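Local coordinates for protein SusD homolog (Bacteroides thetaiotaomicron VPI-5482, PDB 3FDH) that probably binds glycans at the cell surface as an outer-membrane lipoprotein of the SusD/RagB family, helping a partner transporter to import them, at residues N119-A124 with T159-Y164; T153-Y158 with P491-G496; N247-Y252 with K326-L331; S320-A325 with A423-S428. One frame throughout, in Å; residues are numbered along the deposited sequence.

Interaction 1. Residues N119-A124 with T159-Y164; sequences NCALIA and TQIISY
Ile161 reaches across onto Ala121, its CD1 methyl lying 3.4 Å from Ala121 CA and thus resting against the backbone of the facing helix as much as against a side chain. CG1 stands anti to the carbonyl carbon (chi1 -70°), and the chain is extended from there (chi2 167°), which carries CD1 to the far end of the branch. The Ala121 methyl closes on the same tip, with CB 3.8 Å from Ile161 CD1, while Ala124 CB meets it more distantly one turn on. Cys120 takes the root of the branch: its CB sits 3.5 Å from Ile161 CG1. Its sulfur lies toward Tyr164, SG 4.2 Å from Tyr164 CE2 and near the ring plane, a sulfur-aromatic contact at the edge of the phenol. Outside the pair, the Tyr164 hydroxyl is hydrogen-bonded to Arg90 NE, Leu86 touches Cys120, and Tyr205 of helix 191-208 covers both Ala121 and Ile161. The contact is buried and almost wholly apolar, and the two segment axes approach to 9.4 Å. Running at 163°, helices 106-127 and 154-171 make the antiparallel helix packing expected of the TPR-like, largely helical architecture of SusD homologues.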
loop_
_atom_site.group_PDB
_atom_site.type_symbol
_atom_site.label_atom_id
_atom_site.label_comp_id
_atom_site.label_asym_id
_atom_site.label_seq_id
_atom_site.Cartn_x
_atom_site.Cartn_y
_atom_site.Cartn_z
ATOM N N ASN A 119 2.340 11.130 -4.237
ATOM C CA ASN A 119 3.787 10.897 -4.266
ATOM C C ASN A 119 4.505 11.603 -3.136
ATOM O O ASN A 119 5.480 11.083 -2.579
ATOM C CB ASN A 119 4.365 11.232 -5.630
ATOM C CG ASN A 119 4.023 10.167 -6.654
ATOM O OD1 ASN A 119 4.554 9.054 -6.612
ATOM N ND2 ASN A 119 3.102 10.484 -7.549
ATOM N N CYS A 120 3.985 12.759 -2.751
ATOM C CA CYS A 120 4.572 13.463 -1.608
ATOM C C CYS A 120 4.399 12.640 -0.366
ATOM O O CYS A 120 5.265 12.594 0.511
ATOM C CB CYS A 120 3.930 14.831 -1.383
ATOM S SG CYS A 120 4.463 16.096 -2.597
ATOM N N ALA A 121 3.266 11.980 -0.296
ATOM C CA ALA A 121 2.938 11.143 0.874
ATOM C C ALA A 121 3.873 9.951 0.947
ATOM O O ALA A 121 4.326 9.552 2.025
ATOM C CB ALA A 121 1.497 10.674 0.799
ATOM N N LEU A 122 4.160 9.362 -0.204
ATOM C CA LEU A 122 5.085 8.189 -0.219
ATOM C C LEU A 122 6.435 8.653 0.294
ATOM O O LEU A 122 7.121 7.996 1.066
ATOM C CB LEU A 122 5.181 7.559 -1.627
ATOM C CG LEU A 122 3.956 6.781 -2.119
ATOM C CD1 LEU A 122 4.061 6.481 -3.623
ATOM C CD2 LEU A 122 3.746 5.497 -1.310
ATOM N N ILE A 123 6.798 9.852 -0.102
ATOM C CA ILE A 123 8.079 10.389 0.335
ATOM C C ILE A 123 8.068 10.547 1.851
ATOM O O ILE A 123 8.971 10.107 2.590
ATOM C CB ILE A 123 8.391 11.777 -0.300
ATOM C CG1 ILE A 123 8.742 11.644 -1.787
ATOM C CG2 ILE A 123 9.579 12.420 0.382
ATOM C CD1 ILE A 123 8.923 12.983 -2.495
ATOM N N ALA A 124 7.046 11.248 2.298
ATOM C CA ALA A 124 6.941 11.595 3.709
ATOM C C ALA A 124 6.789 10.358 4.558
ATOM O O ALA A 124 7.407 10.223 5.584
ATOM C CB ALA A 124 5.787 12.605 3.959
ATOM N N THR A 159 1.546 19.266 5.036
ATOM C CA THR A 159 0.806 20.480 4.763
ATOM C C THR A 159 0.666 20.626 3.244
ATOM O O THR A 159 -0.375 21.020 2.750
ATOM C CB THR A 159 1.498 21.714 5.332
ATOM O OG1 THR A 159 1.472 21.627 6.764
ATOM C CG2 THR A 159 0.770 22.982 4.885
ATOM N N GLN A 160 1.719 20.265 2.519
ATOM C CA GLN A 160 1.739 20.373 1.054
ATOM C C GLN A 160 0.818 19.353 0.443
ATOM O O GLN A 160 0.123 19.601 -0.532
ATOM C CB GLN A 160 3.150 20.218 0.488
ATOM C CG GLN A 160 4.075 21.330 0.910
ATOM C CD GLN A 160 5.539 21.083 0.533
ATOM O OE1 GLN A 160 5.923 21.148 -0.644
ATOM N NE2 GLN A 160 6.377 20.891 1.550
ATOM N N ILE A 161 0.760 18.212 1.090
ATOM C CA ILE A 161 -0.090 17.117 0.634
ATOM C C ILE A 161 -1.562 17.515 0.687
ATOM O O ILE A 161 -2.325 17.387 -0.296
ATOM C CB ILE A 161 0.149 15.853 1.470
ATOM C CG1 ILE A 161 1.533 15.297 1.141
ATOM C CG2 ILE A 161 -0.915 14.819 1.220
ATOM C CD1 ILE A 161 2.051 14.232 2.120
ATOM N N ILE A 162 -1.963 18.037 1.831
ATOM C CA ILE A 162 -3.379 18.436 2.008
ATOM C C ILE A 162 -3.753 19.592 1.073
ATOM O O ILE A 162 -4.857 19.666 0.504
ATOM C CB ILE A 162 -3.679 18.811 3.449
ATOM C CG1 ILE A 162 -3.433 17.599 4.331
ATOM C CG2 ILE A 162 -5.135 19.325 3.573
ATOM C CD1 ILE A 162 -4.310 16.444 3.945
ATOM N N SER A 163 -2.780 20.451 0.875
ATOM C CA SER A 163 -2.950 21.615 0.020
ATOM C C SER A 163 -3.172 21.180 -1.419
ATOM O O SER A 163 -4.043 21.702 -2.123
ATOM C CB SER A 163 -1.746 22.532 0.158
ATOM O OG SER A 163 -1.856 23.653 -0.700
ATOM N N TYR A 164 -2.406 20.197 -1.850
ATOM C CA TYR A 164 -2.592 19.638 -3.181
ATOM C C TYR A 164 -3.983 19.049 -3.347
ATOM O O TYR A 164 -4.619 19.184 -4.396
ATOM C CB TYR A 164 -1.549 18.581 -3.539
ATOM C CG TYR A 164 -0.264 19.143 -4.132
ATOM C CD1 TYR A 164 -0.294 20.062 -5.155
ATOM C CD2 TYR A 164 0.977 18.678 -3.713
ATOM C CE1 TYR A 164 0.879 20.553 -5.703
ATOM C CE2 TYR A 164 2.159 19.158 -4.263
ATOM C CZ TYR A 164 2.105 20.088 -5.251
ATOM O OH TYR A 164 3.286 20.575 -5.789
#

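Interaction 2. Residues T153-Y158 with P491-G496; sequences TQQEIY and PVWWAG
Gln154, in the first turn of helix 154-171, faces Trp493 at the start of a 3-10 turn (493-495) with their CA atoms 6.3 Å apart, so a helix beginning meets a turn of the C-terminal tail. The Gln154 side chain, CG anti to the backbone N (chi1 -165°) and extended beyond it, brings its amide to that turn. Gln154 OE1 accepts from Trp494 N at 2.9 Å, the donor lying in the carbonyl plane but the N-H being bent to 142°. Gln154 OE1 also sits at the edge of the Trp493 indole, 3.5 Å from Trp493 CE3. The amide is turned only 10° from the Trp494 ring plane, with Gln154 CD 3.3 Å from Trp494 CD1. Close by, Gln154 NE2 and Trp494 NE1 are two donors that do not bond to each other; each has an acceptor elsewhere, Ala124 O and Asp125 OD1 respectively. Gln155 supplies the apolar half of the contact: its CB lies over the six-membered ring of Trp493, 3.7 Å from the centroid, and Gln155 CG follows at 3.6 Å from Trp493 CH2. Tyr158 comes to Trp494 more loosely, Tyr158 CE1 to Trp494 CD1 at 4.0 Å, and its hydroxyl shares Asp125 OD1 with the indole. Thr153 and Glu156 form a capping box that opens the helix. Around them, helix 431-443 packs on Trp494 through Asn436, Arg439 and Arg440, Arg212 makes a cation-pi contact with Trp493, and helix 106-127 lies beside Ile157 and Tyr158.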
loop_
_atom_site.group_PDB
_atom_site.type_symbol
_atom_site.label_atom_id
_atom_site.label_comp_id
_atom_site.label_asym_id
_atom_site.label_seq_id
_atom_site.Cartn_x
_atom_site.Cartn_y
_atom_site.Cartn_z
ATOM N N THR A 153 10.390 19.280 6.705
ATOM C CA THR A 153 9.981 18.389 7.782
ATOM C C THR A 153 8.828 17.601 7.240
ATOM O O THR A 153 8.155 18.034 6.306
ATOM C CB THR A 153 9.491 19.115 9.036
ATOM O OG1 THR A 153 8.298 19.860 8.729
ATOM C CG2 THR A 153 10.595 20.010 9.610
ATOM N N GLN A 154 8.596 16.446 7.843
ATOM C CA GLN A 154 7.505 15.583 7.401
ATOM C C GLN A 154 6.194 16.333 7.562
ATOM O O GLN A 154 5.247 16.184 6.766
ATOM C CB GLN A 154 7.464 14.283 8.209
ATOM C CG GLN A 154 6.614 13.204 7.578
ATOM C CD GLN A 154 6.244 12.146 8.528
ATOM O OE1 GLN A 154 5.792 12.431 9.643
ATOM N NE2 GLN A 154 6.384 10.878 8.090
ATOM N N GLN A 155 6.145 17.167 8.590
ATOM C CA GLN A 155 4.938 17.948 8.847
ATOM C C GLN A 155 4.720 18.943 7.695
ATOM O O GLN A 155 3.608 19.105 7.208
ATOM C CB GLN A 155 4.976 18.644 10.202
ATOM C CG GLN A 155 3.696 19.399 10.531
ATOM C CD GLN A 155 3.805 20.167 11.861
ATOM O OE1 GLN A 155 4.903 20.358 12.405
ATOM N NE2 GLN A 155 2.666 20.614 12.376
ATOM N N GLU A 156 5.799 19.567 7.247
ATOM C CA GLU A 156 5.728 20.499 6.131
ATOM C C GLU A 156 5.275 19.802 4.863
ATOM O O GLU A 156 4.547 20.365 4.066
ATOM C CB GLU A 156 7.065 21.193 5.888
ATOM C CG GLU A 156 7.329 22.246 6.915
ATOM C CD GLU A 156 8.732 22.788 6.906
ATOM O OE1 GLU A 156 9.661 22.124 6.398
ATOM O OE2 GLU A 156 8.901 23.876 7.473
ATOM N N ILE A 157 5.691 18.553 4.703
ATOM C CA ILE A 157 5.340 17.803 3.493
ATOM C C ILE A 157 3.843 17.533 3.554
ATOM O O ILE A 157 3.115 17.704 2.569
ATOM C CB ILE A 157 6.177 16.499 3.324
ATOM C CG1 ILE A 157 7.670 16.812 3.152
ATOM C CG2 ILE A 157 5.626 15.688 2.077
ATOM C CD1 ILE A 157 8.586 15.577 3.153
ATOM N N TYR A 158 3.359 17.143 4.727
ATOM C CA TYR A 158 1.920 16.862 4.900
ATOM C C TYR A 158 1.044 18.099 4.661
ATOM O O TYR A 158 -0.057 18.001 4.095
ATOM C CB TYR A 158 1.567 16.128 6.201
ATOM C CG TYR A 158 1.450 14.625 5.924
ATOM C CD1 TYR A 158 2.537 13.791 5.977
ATOM C CD2 TYR A 158 0.270 14.091 5.510
ATOM C CE1 TYR A 158 2.429 12.454 5.681
ATOM C CE2 TYR A 158 0.151 12.765 5.178
ATOM C CZ TYR A 158 1.235 11.940 5.278
ATOM O OH TYR A 158 1.091 10.612 4.975
ATOM N N PRO A 491 11.921 7.091 14.733
ATOM C CA PRO A 491 10.607 6.980 14.074
ATOM C C PRO A 491 10.336 8.216 13.215
ATOM O O PRO A 491 10.924 9.255 13.422
ATOM C CB PRO A 491 9.616 6.998 15.238
ATOM C CG PRO A 491 10.382 6.742 16.444
ATOM C CD PRO A 491 11.809 7.115 16.198
ATOM N N VAL A 492 9.417 8.109 12.278
ATOM C CA VAL A 492 9.013 9.300 11.492
ATOM C C VAL A 492 8.167 10.208 12.405
ATOM O O VAL A 492 7.703 9.786 13.474
ATOM C CB VAL A 492 8.285 8.915 10.163
ATOM C CG1 VAL A 492 9.248 8.016 9.360
ATOM C CG2 VAL A 492 6.913 8.208 10.382
ATOM N N TRP A 493 7.963 11.446 11.995
ATOM C CA TRP A 493 7.237 12.400 12.849
ATOM C C TRP A 493 5.823 12.000 13.256
ATOM O O TRP A 493 5.460 12.084 14.423
ATOM C CB TRP A 493 7.261 13.770 12.224
ATOM C CG TRP A 493 6.499 14.804 12.950
ATOM C CD1 TRP A 493 6.922 15.539 14.027
ATOM C CD2 TRP A 493 5.193 15.272 12.624
ATOM N NE1 TRP A 493 5.946 16.431 14.386
ATOM C CE2 TRP A 493 4.872 16.287 13.544
ATOM C CE3 TRP A 493 4.255 14.933 11.632
ATOM C CZ2 TRP A 493 3.648 16.963 13.520
ATOM C CZ3 TRP A 493 3.027 15.603 11.614
ATOM C CH2 TRP A 493 2.748 16.613 12.557
ATOM N N TRP A 494 5.037 11.507 12.322
ATOM C CA TRP A 494 3.664 11.144 12.664
ATOM C C TRP A 494 3.614 9.961 13.602
ATOM O O TRP A 494 2.561 9.664 14.191
ATOM C CB TRP A 494 2.727 10.976 11.453
ATOM C CG TRP A 494 3.120 10.080 10.283
ATOM C CD1 TRP A 494 3.369 10.500 9.017
ATOM C CD2 TRP A 494 3.260 8.646 10.260
ATOM N NE1 TRP A 494 3.641 9.434 8.200
ATOM C CE2 TRP A 494 3.589 8.283 8.929
ATOM C CE3 TRP A 494 3.125 7.642 11.214
ATOM C CZ2 TRP A 494 3.795 6.960 8.528
ATOM C CZ3 TRP A 494 3.333 6.293 10.803
ATOM C CH2 TRP A 494 3.676 5.985 9.477
ATOM N N ALA A 495 4.772 9.347 13.799
ATOM C CA ALA A 495 4.887 8.165 14.681
ATOM C C ALA A 495 5.500 8.556 16.002
ATOM O O ALA A 495 5.836 7.705 16.813
ATOM C CB ALA A 495 5.689 7.028 14.011
ATOM N N GLY A 496 5.669 9.857 16.208
ATOM C CA GLY A 496 6.235 10.358 17.453
ATOM C C GLY A 496 7.691 10.718 17.328
ATOM O O GLY A 496 8.345 11.083 18.320
#

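Interaction 3. Residues N247-Y252 with K326-L331; sequences NINPFY and KTAPTL
Lys326 begins the second segment by spreading its fully extended aliphatic chain over one face of Tyr252: CG stands above the ring centre, 3.8 Å from the centroid, in a CH-pi contact. Further out, Lys326 CE touches Ile248 CG2 at 3.6 Å, and the ammonium passes on to Ser245 O. The backbone of Lys326 also takes part, its O accepting from Asn249 N at 2.9 Å. Past Thr327, Ala328 O receives Asn249 ND2 at 2.7 Å; the bond is nearly straight at the hydrogen (175°) and lies in the amide plane of Asn249, although the donor comes from above the carbonyl plane. Thr330 then sets OG1 3.5 Å from Pro250 CD, while that hydroxyl is hydrogen-bonded to Tyr243 OH. Asn249 joins the two segments: CG is anti to its backbone N (chi1 165°), and the amide beyond it gives ND2 to Ala328 O and Ala427 O, whereas Asn249 OD1 accepts from Tyr252 N at 2.9 Å and, weakly, from Phe251 N. Both ends of one buried amide are thereby satisfied, in an asparagine N-cap that opens helix 250-258 and ties it to the loop leading into strand 330-331.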
loop_
_atom_site.group_PDB
_atom_site.type_symbol
_atom_site.label_atom_id
_atom_site.label_comp_id
_atom_site.label_asym_id
_atom_site.label_seq_id
_atom_site.Cartn_x
_atom_site.Cartn_y
_atom_site.Cartn_z
ATOM N N ASN A 247 1.464 -6.920 -20.178
ATOM C CA ASN A 247 1.723 -5.780 -19.309
ATOM C C ASN A 247 1.339 -6.194 -17.896
ATOM O O ASN A 247 0.178 -6.147 -17.538
ATOM C CB ASN A 247 0.869 -4.619 -19.749
ATOM C CG ASN A 247 1.316 -3.341 -19.142
ATOM O OD1 ASN A 247 2.485 -3.217 -18.777
ATOM N ND2 ASN A 247 0.404 -2.361 -19.037
ATOM N N ILE A 248 2.334 -6.582 -17.115
ATOM C CA ILE A 248 2.055 -7.262 -15.847
ATOM C C ILE A 248 1.998 -6.473 -14.553
ATOM O O ILE A 248 2.530 -5.388 -14.411
ATOM C CB ILE A 248 3.025 -8.445 -15.684
ATOM C CG1 ILE A 248 4.420 -7.967 -15.296
ATOM C CG2 ILE A 248 3.038 -9.293 -16.969
ATOM C CD1 ILE A 248 5.513 -9.077 -15.390
ATOM N N ASN A 249 1.286 -7.088 -13.621
ATOM C CA ASN A 249 1.120 -6.607 -12.244
ATOM C C ASN A 249 2.503 -6.624 -11.591
ATOM O O ASN A 249 3.262 -7.579 -11.774
ATOM C CB ASN A 249 0.096 -7.507 -11.515
ATOM C CG ASN A 249 0.102 -7.330 -10.016
ATOM O OD1 ASN A 249 1.086 -7.621 -9.359
ATOM N ND2 ASN A 249 -1.042 -6.901 -9.458
ATOM N N PRO A 250 2.827 -5.590 -10.797
ATOM C CA PRO A 250 4.179 -5.428 -10.265
ATOM C C PRO A 250 4.622 -6.372 -9.155
ATOM O O PRO A 250 5.820 -6.648 -9.022
ATOM C CB PRO A 250 4.185 -3.978 -9.804
ATOM C CG PRO A 250 2.758 -3.698 -9.443
ATOM C CD PRO A 250 1.989 -4.410 -10.525
ATOM N N PHE A 251 3.654 -6.814 -8.368
ATOM C CA PHE A 251 3.839 -7.798 -7.309
ATOM C C PHE A 251 4.139 -9.148 -8.013
ATOM O O PHE A 251 5.123 -9.843 -7.726
ATOM C CB PHE A 251 2.585 -7.868 -6.423
ATOM C CG PHE A 251 2.718 -8.814 -5.258
ATOM C CD1 PHE A 251 3.350 -8.421 -4.103
ATOM C CD2 PHE A 251 2.225 -10.097 -5.327
ATOM C CE1 PHE A 251 3.499 -9.282 -3.032
ATOM C CE2 PHE A 251 2.385 -10.959 -4.279
ATOM C CZ PHE A 251 3.007 -10.558 -3.114
ATOM N N TYR A 252 3.266 -9.494 -8.948
ATOM C CA TYR A 252 3.485 -10.657 -9.795
ATOM C C TYR A 252 4.861 -10.556 -10.468
ATOM O O TYR A 252 5.625 -11.539 -10.567
ATOM C CB TYR A 252 2.369 -10.766 -10.859
ATOM C CG TYR A 252 2.702 -11.721 -11.979
ATOM C CD1 TYR A 252 3.471 -11.315 -13.066
ATOM C CD2 TYR A 252 2.230 -13.020 -11.964
ATOM C CE1 TYR A 252 3.777 -12.200 -14.080
ATOM C CE2 TYR A 252 2.526 -13.898 -12.963
ATOM C CZ TYR A 252 3.303 -13.493 -14.015
ATOM O OH TYR A 252 3.570 -14.372 -15.024
ATOM N N LYS A 326 -1.311 -12.329 -12.153
ATOM C CA LYS A 326 -0.670 -11.604 -13.239
ATOM C C LYS A 326 -1.313 -10.287 -13.657
ATOM O O LYS A 326 -0.610 -9.290 -13.939
ATOM C CB LYS A 326 -0.507 -12.516 -14.452
ATOM C CG LYS A 326 0.329 -11.905 -15.564
ATOM C CD LYS A 326 0.427 -12.889 -16.715
ATOM C CE LYS A 326 1.339 -12.385 -17.820
ATOM N NZ LYS A 326 1.607 -13.432 -18.870
ATOM N N THR A 327 -2.639 -10.307 -13.654
ATOM C CA THR A 327 -3.427 -9.176 -14.104
ATOM C C THR A 327 -4.274 -8.549 -13.019
ATOM O O THR A 327 -5.139 -7.744 -13.301
ATOM C CB THR A 327 -4.281 -9.543 -15.326
ATOM O OG1 THR A 327 -5.187 -10.589 -14.988
ATOM C CG2 THR A 327 -3.393 -10.009 -16.481
ATOM N N ALA A 328 -3.978 -8.838 -11.764
ATOM C CA ALA A 328 -4.725 -8.184 -10.693
ATOM C C ALA A 328 -4.439 -6.686 -10.723
ATOM O O ALA A 328 -3.278 -6.272 -10.921
ATOM C CB ALA A 328 -4.347 -8.777 -9.306
ATOM N N PRO A 329 -5.458 -5.846 -10.449
ATOM C CA PRO A 329 -5.143 -4.412 -10.453
ATOM C C PRO A 329 -4.302 -3.958 -9.295
ATOM O O PRO A 329 -4.280 -4.568 -8.247
ATOM C CB PRO A 329 -6.510 -3.721 -10.319
ATOM C CG PRO A 329 -7.477 -4.812 -9.805
ATOM C CD PRO A 329 -6.899 -6.124 -10.275
ATOM N N THR A 330 -3.628 -2.847 -9.519
ATOM C CA THR A 330 -2.903 -2.174 -8.475
ATOM C C THR A 330 -3.883 -1.183 -7.872
ATOM O O THR A 330 -4.413 -0.304 -8.551
ATOM C CB THR A 330 -1.646 -1.433 -8.961
ATOM O OG1 THR A 330 -0.681 -2.380 -9.423
ATOM C CG2 THR A 330 -1.060 -0.603 -7.832
ATOM N N LEU A 331 -4.126 -1.360 -6.583
ATOM C CA LEU A 331 -5.067 -0.511 -5.844
ATOM C C LEU A 331 -4.301 0.651 -5.152
ATOM O O LEU A 331 -3.589 0.471 -4.152
ATOM C CB LEU A 331 -5.904 -1.361 -4.863
ATOM C CG LEU A 331 -6.716 -2.489 -5.501
ATOM C CD1 LEU A 331 -7.545 -3.238 -4.424
ATOM C CD2 LEU A 331 -7.540 -1.964 -6.626
#

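Interaction 4. Residues S320-A325 with A423-S428; sequences SAFVYA and AMWGAS
Phe322 is the bump of this contact, its ring pushed into an angle between the Trp425 indole and the Gly426 backbone. One rim, at CE2, points into the face of Trp425, where Phe322 CE2 lies 3.4 Å from Trp425 CE2 and over the six-membered ring. The planes stand at 76° with centroids 4.7 Å apart, a T-shaped (edge-to-face) pair. Gly426 covers one face of the phenyl: with no side chain to intervene, its CA sits 3.5 Å from the ring centroid, above the centre, in a CH-pi contact. Phe322 CG, anti to the carbonyl carbon (chi1 -62°), stands beside the backbone N, and chi2 (-65°) then sets the turn of the ring. A smaller fit follows along the chain. The Ala427 methyl drops into the shallow concavity at the 3-10 turn, where its CB is 3.5 Å from Ala325 CB and equally near Phe322 O. At the other end, Ser320 CB abuts the benzo side of the indole, 3.6 Å from Trp425 CZ2. Ser320 OG and Trp425 NE1 both hydrogen-bond to Glu52 OE2, so one carboxylate oxygen serves two polar atoms beside the aromatic packing. The joint thus ties the loop between strands 319-320 and 330-331 to the one linking helices 412-423 and 431-443, with Phe251 of helix 250-258 against Phe322 and Ala427, and Ser371 and Ile372 of helix 354-379 also against Phe322.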
loop_
_atom_site.group_PDB
_atom_site.type_symbol
_atom_site.label_atom_id
_atom_site.label_comp_id
_atom_site.label_asym_id
_atom_site.label_seq_id
_atom_site.Cartn_x
_atom_site.Cartn_y
_atom_site.Cartn_z
ATOM N N SER A 320 2.250 -17.609 -1.357
ATOM C CA SER A 320 0.884 -17.108 -1.412
ATOM C C SER A 320 0.419 -17.204 -2.878
ATOM O O SER A 320 1.213 -17.072 -3.807
ATOM C CB SER A 320 0.754 -15.666 -0.909
ATOM O OG SER A 320 1.338 -14.726 -1.807
ATOM N N ALA A 321 -0.877 -17.401 -3.069
ATOM C CA ALA A 321 -1.480 -17.483 -4.411
ATOM C C ALA A 321 -1.241 -16.179 -5.197
ATOM O O ALA A 321 -1.154 -16.136 -6.435
ATOM C CB ALA A 321 -2.998 -17.765 -4.284
ATOM N N PHE A 322 -1.067 -15.136 -4.409
ATOM C CA PHE A 322 -0.976 -13.752 -4.903
ATOM C C PHE A 322 0.217 -13.464 -5.834
ATOM O O PHE A 322 0.155 -12.578 -6.688
ATOM C CB PHE A 322 -0.972 -12.762 -3.739
ATOM C CG PHE A 322 -2.229 -12.810 -2.924
ATOM C CD1 PHE A 322 -3.439 -12.439 -3.487
ATOM C CD2 PHE A 322 -2.203 -13.313 -1.625
ATOM C CE1 PHE A 322 -4.588 -12.500 -2.746
ATOM C CE2 PHE A 322 -3.337 -13.396 -0.883
ATOM C CZ PHE A 322 -4.553 -12.992 -1.445
ATOM N N VAL A 323 1.274 -14.253 -5.688
ATOM C CA VAL A 323 2.467 -14.045 -6.501
ATOM C C VAL A 323 2.201 -14.394 -7.979
ATOM O O VAL A 323 2.973 -14.027 -8.852
ATOM C CB VAL A 323 3.715 -14.801 -5.936
ATOM C CG1 VAL A 323 4.007 -14.407 -4.422
ATOM C CG2 VAL A 323 3.598 -16.331 -6.144
ATOM N N TYR A 324 1.102 -15.105 -8.261
ATOM C CA TYR A 324 0.726 -15.484 -9.638
ATOM C C TYR A 324 -0.464 -14.705 -10.206
ATOM O O TYR A 324 -1.043 -15.058 -11.244
ATOM C CB TYR A 324 0.488 -17.001 -9.731
ATOM C CG TYR A 324 1.802 -17.749 -9.850
ATOM C CD1 TYR A 324 2.534 -17.710 -11.026
ATOM C CD2 TYR A 324 2.316 -18.472 -8.787
ATOM C CE1 TYR A 324 3.745 -18.366 -11.125
ATOM C CE2 TYR A 324 3.534 -19.105 -8.871
ATOM C CZ TYR A 324 4.246 -19.042 -10.037
ATOM O OH TYR A 324 5.450 -19.724 -10.129
ATOM N N ALA A 325 -0.831 -13.630 -9.512
ATOM C CA ALA A 325 -1.997 -12.778 -9.891
ATOM C C ALA A 325 -1.568 -11.779 -10.969
ATOM O O ALA A 325 -1.557 -10.584 -10.760
ATOM C CB ALA A 325 -2.555 -12.028 -8.657
ATOM N N ALA A 423 -7.057 -8.053 5.353
ATOM C CA ALA A 423 -7.644 -7.636 4.055
ATOM C C ALA A 423 -6.655 -7.091 3.042
ATOM O O ALA A 423 -6.819 -7.203 1.844
ATOM C CB ALA A 423 -8.721 -6.586 4.267
HETATM N N MSE A 424 -5.618 -6.487 3.576
HETATM C CA MSE A 424 -4.624 -5.716 2.799
HETATM C C MSE A 424 -3.390 -6.527 2.351
HETATM O O MSE A 424 -2.479 -6.063 1.681
HETATM C CB MSE A 424 -4.375 -4.384 3.499
HETATM C CG MSE A 424 -5.567 -3.525 3.456
HETATM SE SE MSE A 424 -5.460 -1.770 4.221
HETATM C CE MSE A 424 -4.326 -0.841 2.930
ATOM N N TRP A 425 -3.513 -7.812 2.621
ATOM C CA TRP A 425 -2.602 -8.855 2.097
ATOM C C TRP A 425 -3.126 -9.232 0.712
ATOM O O TRP A 425 -4.287 -9.546 0.529
ATOM C CB TRP A 425 -2.692 -10.095 2.974
ATOM C CG TRP A 425 -1.963 -11.276 2.484
ATOM C CD1 TRP A 425 -0.672 -11.306 2.034
ATOM C CD2 TRP A 425 -2.419 -12.629 2.476
ATOM N NE1 TRP A 425 -0.291 -12.583 1.706
ATOM C CE2 TRP A 425 -1.363 -13.418 1.940
ATOM C CE3 TRP A 425 -3.627 -13.266 2.856
ATOM C CZ2 TRP A 425 -1.462 -14.784 1.809
ATOM C CZ3 TRP A 425 -3.734 -14.612 2.667
ATOM C CH2 TRP A 425 -2.646 -15.372 2.179
ATOM N N GLY A 426 -2.241 -9.228 -0.249
ATOM C CA GLY A 426 -2.547 -9.564 -1.620
ATOM C C GLY A 426 -1.530 -9.164 -2.669
ATOM O O GLY A 426 -0.335 -8.957 -2.362
ATOM N N ALA A 427 -2.031 -9.034 -3.886
ATOM C CA ALA A 427 -1.257 -8.624 -5.082
ATOM C C ALA A 427 -1.629 -7.205 -5.471
ATOM O O ALA A 427 -1.279 -6.702 -6.560
ATOM C CB ALA A 427 -1.578 -9.609 -6.277
ATOM N N SER A 428 -2.363 -6.550 -4.579
ATOM C CA SER A 428 -2.942 -5.213 -4.837
ATOM C C SER A 428 -2.057 -3.996 -4.577
ATOM O O SER A 428 -2.454 -2.860 -4.882
ATOM C CB SER A 428 -4.277 -5.036 -4.083
ATOM O OG SER A 428 -5.192 -6.075 -4.401
#

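In the fold
The four contacts form two touching pairs. Interactions 1 and 2 share helix 154-171, and a probable hydrogen bond from Gln154 NE2 to Ala124 O joins them. With centres about 25 to 31 Å from those of the first pair, interactions 3 and 4 meet through probable hydrogen bonds from Asn249 ND2 to Ala427 O and from Leu331 N to Ser428 O. Chemistry follows place: interaction 1, between helix flanks, is buried and apolar; interaction 4, between loops, is also buried but aromatic. Interactions 2 and 3, each at a helix start, add an amide hydrogen bond to an aliphatic chain over a ring, interaction 2 chiefly buried with exposed Gln155 at its margin, interaction 3 only partly buried.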